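Local atomic coordinates of non-toxic crystal protein (Bacillus thuringiensis, PDB entry 2D42), a protein that is a non-toxic parasporal crystal protein whose fold closely resembles beta-pore-forming toxins, although its biological role is not established. Residues 178-183 with 192-197. Sequence-based numbering, arbitrary orientation.
Sequences IIRYYR and EIVQRV
Two hydrogen-bonded pairs, I179 with Q195 and Y181 with I193, join segments 178-183 and 192-197 as antiparallel neighbours in the hairpin of strands 150-185 and 189-198. The I179-Q195 pair is regular: each N reaches the other's O at 2.9 Å, almost straight. At the other pair, Y181 N to I193 O is more bent (N-H...O angle 153°), and I193 N lies only 2.6 Å from Y181 O, above the carbonyl plane. That same Y181 O receives a CA-H...O contact from E192 CA, 3.2 Å away. I178, R180 and Y182, in the non-hydrogen-bonded pairs, turn their backbone bonds to strand 23-29 (Y28, G25 and S26, T23), so 178-183 is held on both edges.

A side-chain bond links the two hydrogen-bonded pairs diagonally. Y181 OH donates to Q195 OE1 at 2.9 Å, nearly in line with the amide C=O, and OE1 lies in the ring plane at its edge. Q195 gets there with CG anti to its backbone N (chi1 166°) and an extended chain. I179 CG2 sits over one ring face, offset toward the rim; Y16 of helix 5-19 also meets the ring.

On the other face, R180 NH1 makes a salt bridge to E192 OE1 at 3.0 Å; OE2 and CD are equally near, placing NH1 above the carboxylate plane. R180 NE bonds weakly to Y28 OH. V194 lies beside R180, CG2 3.1 Å from NH1 and CG1 over one guanidinium face. R196 NE forms a salt bridge to D30 OD2. The buried phenol proton is thus satisfied without setting a charge against helix 5-19, while solvent can probably share the R180-E192 pair.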
# COMPACT_ATOMS: atom_id res chain seq x y z
N ILE A 178 7.15 29.67 6.35
CA ILE A 178 7.33 31.03 6.85
C ILE A 178 8.65 31.04 7.59
O ILE A 178 8.90 30.17 8.43
CB ILE A 178 6.22 31.45 7.84
CG1 ILE A 178 4.86 31.47 7.14
CG2 ILE A 178 6.56 32.81 8.43
CD1 ILE A 178 4.77 32.42 5.97
N ILE A 179 9.50 32.01 7.28
CA ILE A 179 10.79 32.13 7.94
C ILE A 179 10.95 33.51 8.56
O ILE A 179 10.72 34.53 7.91
CB ILE A 179 11.94 31.89 6.97
CG1 ILE A 179 11.81 30.51 6.32
CG2 ILE A 179 13.27 32.00 7.71
CD1 ILE A 179 12.84 30.22 5.23
N ARG A 180 11.34 33.53 9.83
CA ARG A 180 11.54 34.78 10.56
C ARG A 180 13.01 35.08 10.76
O ARG A 180 13.76 34.26 11.28
CB ARG A 180 10.85 34.70 11.92
CG ARG A 180 9.36 34.54 11.82
CD ARG A 180 8.70 34.59 13.19
NE ARG A 180 7.33 35.05 13.05
CZ ARG A 180 7.00 36.27 12.66
NH1 ARG A 180 7.94 37.16 12.38
NH2 ARG A 180 5.72 36.61 12.52
N TYR A 181 13.43 36.27 10.33
CA TYR A 181 14.81 36.71 10.46
C TYR A 181 14.81 38.08 11.13
O TYR A 181 13.79 38.77 11.16
CB TYR A 181 15.45 36.93 9.10
CG TYR A 181 15.37 35.80 8.12
CD1 TYR A 181 16.27 34.74 8.18
CD2 TYR A 181 14.46 35.84 7.07
CE1 TYR A 181 16.27 33.75 7.20
CE2 TYR A 181 14.44 34.86 6.08
CZ TYR A 181 15.36 33.81 6.16
OH TYR A 181 15.36 32.85 5.18
N TYR A 182 15.96 38.48 11.65
CA TYR A 182 16.05 39.81 12.23
C TYR A 182 17.46 40.37 12.17
O TYR A 182 18.45 39.62 12.10
CB TYR A 182 15.55 39.84 13.68
CG TYR A 182 16.33 38.98 14.64
CD1 TYR A 182 15.99 37.64 14.82
CD2 TYR A 182 17.37 39.51 15.40
CE1 TYR A 182 16.67 36.85 15.74
CE2 TYR A 182 18.06 38.73 16.32
CZ TYR A 182 17.70 37.40 16.49
OH TYR A 182 18.36 36.61 17.40
N ARG A 183 17.52 41.69 12.14
CA ARG A 183 18.77 42.43 12.12
C ARG A 183 18.84 43.14 13.45
O ARG A 183 17.96 43.93 13.79
CB ARG A 183 18.78 43.48 11.02
CG ARG A 183 19.21 43.00 9.66
CD ARG A 183 19.25 44.20 8.73
NE ARG A 183 20.23 45.20 9.16
CZ ARG A 183 20.03 46.52 9.10
NH1 ARG A 183 18.89 47.00 8.64
NH2 ARG A 183 20.99 47.35 9.49
N GLU A 192 12.73 43.02 12.19
CA GLU A 192 12.44 41.65 11.80
C GLU A 192 12.04 41.57 10.33
O GLU A 192 11.30 42.43 9.82
CB GLU A 192 11.33 41.10 12.70
CG GLU A 192 10.96 39.65 12.45
CD GLU A 192 9.95 39.12 13.45
OE1 GLU A 192 8.88 39.75 13.59
OE2 GLU A 192 10.23 38.09 14.11
N ILE A 193 12.54 40.54 9.65
CA ILE A 193 12.22 40.31 8.25
C ILE A 193 11.45 38.99 8.14
O ILE A 193 12.01 37.92 8.37
CB ILE A 193 13.49 40.17 7.37
CG1 ILE A 193 14.37 41.42 7.48
CG2 ILE A 193 13.08 39.95 5.92
CD1 ILE A 193 15.23 41.48 8.73
N VAL A 194 10.17 39.08 7.81
CA VAL A 194 9.36 37.87 7.67
C VAL A 194 9.25 37.53 6.20
O VAL A 194 8.82 38.35 5.39
CB VAL A 194 7.94 38.07 8.24
CG1 VAL A 194 7.19 36.75 8.20
CG2 VAL A 194 8.02 38.58 9.65
N GLN A 195 9.66 36.31 5.86
CA GLN A 195 9.63 35.86 4.47
C GLN A 195 8.73 34.64 4.29
O GLN A 195 8.75 33.72 5.10
CB GLN A 195 11.07 35.53 4.04
CG GLN A 195 11.21 34.74 2.74
CD GLN A 195 12.64 34.23 2.49
OE1 GLN A 195 13.28 33.64 3.37
NE2 GLN A 195 13.13 34.43 1.27
N ARG A 196 7.91 34.66 3.24
CA ARG A 196 7.06 33.50 2.93
C ARG A 196 7.74 32.85 1.73
O ARG A 196 7.90 33.50 0.69
CB ARG A 196 5.64 33.89 2.53
CG ARG A 196 4.82 32.70 2.00
CD ARG A 196 3.48 33.12 1.39
NE ARG A 196 2.55 33.58 2.41
CZ ARG A 196 2.07 34.82 2.48
NH1 ARG A 196 2.43 35.73 1.58
NH2 ARG A 196 1.24 35.15 3.46
N VAL A 197 8.16 31.60 1.87
CA VAL A 197 8.84 30.90 0.79
C VAL A 197 8.04 29.74 0.24
O VAL A 197 7.28 29.09 0.96
CB VAL A 197 10.20 30.35 1.25
CG1 VAL A 197 11.09 31.48 1.74
CG2 VAL A 197 10.00 29.31 2.35